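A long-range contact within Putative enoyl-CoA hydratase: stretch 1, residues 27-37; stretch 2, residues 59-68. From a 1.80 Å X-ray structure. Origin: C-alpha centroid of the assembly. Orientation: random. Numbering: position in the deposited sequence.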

# COMPACT_ATOMS: atom_id res chain seq x y z
N PRO B 27 -21.28 8.87 -27.25
CA PRO B 27 -22.21 7.76 -27.40
C PRO B 27 -21.74 6.67 -28.36
O PRO B 27 -21.00 6.95 -29.30
CB PRO B 27 -23.46 8.43 -27.95
CG PRO B 27 -23.38 9.80 -27.54
CD PRO B 27 -21.93 10.16 -27.50
N PRO B 28 -22.18 5.42 -28.14
CA PRO B 28 -23.13 4.96 -27.12
C PRO B 28 -22.56 4.51 -25.77
O PRO B 28 -23.33 4.33 -24.83
CB PRO B 28 -23.83 3.79 -27.81
CG PRO B 28 -22.78 3.23 -28.73
CD PRO B 28 -21.89 4.37 -29.13
N VAL B 29 -21.26 4.29 -25.65
CA VAL B 29 -20.70 3.74 -24.40
C VAL B 29 -19.43 4.43 -23.92
O VAL B 29 -18.73 3.90 -23.08
CB VAL B 29 -20.41 2.21 -24.48
CG1 VAL B 29 -21.70 1.43 -24.73
CG2 VAL B 29 -19.41 1.93 -25.58
N ASN B 30 -19.15 5.63 -24.43
CA ASN B 30 -17.95 6.38 -24.06
C ASN B 30 -16.66 5.60 -24.34
O ASN B 30 -15.73 5.55 -23.52
CB ASN B 30 -18.00 6.85 -22.60
CG ASN B 30 -18.69 8.20 -22.44
OD1 ASN B 30 -19.49 8.64 -23.31
ND2 ASN B 30 -18.42 8.86 -21.31
N VAL B 31 -16.57 5.03 -25.55
CA VAL B 31 -15.28 4.46 -25.95
C VAL B 31 -14.29 5.61 -26.12
O VAL B 31 -14.67 6.73 -26.41
CB VAL B 31 -15.31 3.58 -27.23
CG1 VAL B 31 -16.30 2.45 -27.11
CG2 VAL B 31 -15.53 4.39 -28.45
N ILE B 32 -13.04 5.30 -25.87
CA ILE B 32 -11.91 6.19 -26.14
C ILE B 32 -11.39 5.89 -27.53
O ILE B 32 -10.67 4.89 -27.76
CB ILE B 32 -10.75 5.95 -25.17
CG1 ILE B 32 -11.23 6.05 -23.72
CG2 ILE B 32 -9.61 6.94 -25.45
CD1 ILE B 32 -10.22 5.42 -22.75
N GLY B 33 -11.78 6.73 -28.47
CA GLY B 33 -11.31 6.62 -29.85
C GLY B 33 -10.23 7.64 -30.15
O GLY B 33 -9.81 8.43 -29.27
N ALA B 34 -9.77 7.64 -31.40
CA ALA B 34 -8.71 8.55 -31.82
C ALA B 34 -9.12 10.01 -31.68
O ALA B 34 -8.29 10.84 -31.29
CB ALA B 34 -8.27 8.27 -33.26
N THR B 35 -10.38 10.30 -31.98
CA THR B 35 -10.89 11.65 -31.84
C THR B 35 -10.87 12.10 -30.38
O THR B 35 -10.39 13.19 -30.09
CB THR B 35 -12.30 11.82 -32.47
OG1 THR B 35 -12.22 11.52 -33.88
CG2 THR B 35 -12.78 13.26 -32.30
N MET B 36 -11.33 11.26 -29.46
CA MET B 36 -11.26 11.64 -28.04
C MET B 36 -9.82 11.86 -27.56
O MET B 36 -9.56 12.79 -26.80
CB MET B 36 -11.96 10.63 -27.11
CG MET B 36 -12.07 11.10 -25.64
SD MET B 36 -12.69 9.88 -24.42
CE MET B 36 -14.45 9.81 -24.90
N MET B 37 -8.92 10.99 -27.98
CA MET B 37 -7.51 11.09 -27.60
C MET B 37 -6.94 12.46 -28.03
O MET B 37 -6.20 13.10 -27.29
CB MET B 37 -6.72 9.93 -28.23
CG MET B 37 -7.01 8.55 -27.63
SD MET B 37 -6.35 7.08 -28.45
CE MET B 37 -4.62 7.25 -28.03
N SER B 59 -15.75 13.88 -15.34
CA SER B 59 -16.95 13.10 -15.08
C SER B 59 -17.51 12.59 -16.41
O SER B 59 -17.06 12.96 -17.49
CB SER B 59 -17.98 13.94 -14.31
OG SER B 59 -18.50 14.99 -15.11
N SER B 60 -18.49 11.71 -16.33
CA SER B 60 -19.12 11.21 -17.55
C SER B 60 -20.58 11.64 -17.73
O SER B 60 -21.32 11.68 -16.75
CB SER B 60 -19.08 9.69 -17.54
OG SER B 60 -19.71 9.18 -18.70
N ALA B 61 -20.99 11.89 -18.97
CA ALA B 61 -22.40 12.09 -19.31
C ALA B 61 -23.18 10.77 -19.51
O ALA B 61 -24.42 10.76 -19.54
CB ALA B 61 -22.50 12.99 -20.55
N ASP B 62 -22.45 9.66 -19.62
CA ASP B 62 -23.09 8.35 -19.91
C ASP B 62 -23.57 7.74 -18.60
O ASP B 62 -22.80 7.64 -17.64
CB ASP B 62 -22.07 7.45 -20.61
CG ASP B 62 -22.64 6.13 -21.08
OD1 ASP B 62 -23.13 5.34 -20.24
OD2 ASP B 62 -22.54 5.86 -22.30
N PRO B 63 -24.85 7.32 -18.53
CA PRO B 63 -25.37 6.83 -17.26
C PRO B 63 -24.75 5.52 -16.74
O PRO B 63 -24.94 5.22 -15.57
CB PRO B 63 -26.89 6.64 -17.52
CG PRO B 63 -27.05 6.62 -19.01
CD PRO B 63 -25.89 7.39 -19.59
N GLU B 64 -24.08 4.74 -17.58
CA GLU B 64 -23.53 3.45 -17.16
C GLU B 64 -22.00 3.35 -17.23
O GLU B 64 -21.38 2.60 -16.44
CB GLU B 64 -24.15 2.34 -18.02
CG GLU B 64 -23.68 0.98 -17.57
CD GLU B 64 -24.57 -0.17 -18.02
OE1 GLU B 64 -25.54 0.09 -18.79
OE2 GLU B 64 -24.28 -1.31 -17.58
N PHE B 65 -21.41 4.09 -18.18
CA PHE B 65 -19.95 4.02 -18.46
C PHE B 65 -19.26 5.36 -18.25
O PHE B 65 -19.72 6.40 -18.70
CB PHE B 65 -19.71 3.53 -19.88
CG PHE B 65 -20.39 2.24 -20.15
CD1 PHE B 65 -19.87 1.05 -19.61
CD2 PHE B 65 -21.58 2.20 -20.81
CE1 PHE B 65 -20.53 -0.14 -19.79
CE2 PHE B 65 -22.26 1.01 -20.97
CZ PHE B 65 -21.74 -0.14 -20.46
N PHE B 66 -18.14 5.34 -17.53
CA PHE B 66 -17.25 6.49 -17.44
C PHE B 66 -16.48 6.58 -18.74
O PHE B 66 -16.65 7.53 -19.52
CB PHE B 66 -16.33 6.36 -16.22
CG PHE B 66 -15.34 7.46 -16.09
CD1 PHE B 66 -15.69 8.67 -15.48
CD2 PHE B 66 -14.06 7.33 -16.59
CE1 PHE B 66 -14.78 9.68 -15.38
CE2 PHE B 66 -13.14 8.36 -16.49
CZ PHE B 66 -13.50 9.53 -15.89
N LEU B 67 -15.67 5.54 -19.00
CA LEU B 67 -14.98 5.32 -20.28
C LEU B 67 -14.91 3.82 -20.49
O LEU B 67 -14.36 3.13 -19.67
CB LEU B 67 -13.58 5.90 -20.30
CG LEU B 67 -13.45 7.43 -20.38
CD1 LEU B 67 -11.96 7.84 -20.14
CD2 LEU B 67 -14.03 8.00 -21.71
N ALA B 68 -15.51 3.33 -21.56
CA ALA B 68 -15.69 1.89 -21.74
C ALA B 68 -14.36 1.15 -21.82
O ALA B 68 -14.18 0.15 -21.15
CB ALA B 68 -16.49 1.64 -22.99
O HOH W 1 -24.43 3.53 -22.06
O HOH W 2 -21.90 7.74 -24.06

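Residues 27-37 and 59-68 bury 445 Å² between them, and Asn-30 holds the centre. Its backbone lies alongside Leu-67, with Asn-30 CA and Leu-67 CA 4.9 Å apart. Ala-68 N donates to Asn-30 O at 3.0 Å, and the same carbonyl receives a CA-H...O contact from Leu-67 CA at 3.3 Å.

Asn-30 has left-handed backbone angles (58/47), and its CA-to-CB bond points toward the second stretch. With chi1 at -87° and chi2 at 21°, the amide reaches the backbone near the corner at Phe-66: Asn-30 ND2 donates to Phe-66 O at 2.8 Å in an almost linear hydrogen bond (172°). Ser-60 OG also lies 2.9 Å from Asn-30 ND2, but the angle is too poor for a hydrogen bond. This hydroxyl is engaged within its own stretch; in the t rotamer, Ser-60 OG donates to Phe-65 O (2.8 Å) and accepts from Asp-62 N (2.9 Å).

Asp-62, also t, braces the same turn, its OD1 accepting from Glu-64 N (2.9 Å) and Phe-65 N (3.0 Å). Its other oxygen, Asp-62 OD2, stands 3.1 Å from Pro-28 O, but both are acceptors and cannot bond directly. Water 1 links these two residues, lying 3.1 Å from Pro-28 O and 2.9 Å from Asp-62 OD1; water 2 separately joins Asn-30 OD1 and Asp-62 OD2, 2.7 Å from each.

Two groups of apolar contacts accompany these polar ones. Val-29, in the m rotamer, splits its methyls between two neighbours, CG1 lying 3.8 Å from Phe-65 CE2 and CG2 3.9 Å from Ala-68 CB. The CA-to-CB bond of Leu-67 points sideways, yet its m,t conformation brings both methyls to the first stretch: CD1 packs 4.0 Å from Ile-32 CD1, and CD2 lies 3.6 Å from Met-36 SD, which an extended t,t start to the methionine side chain carries out from the helix.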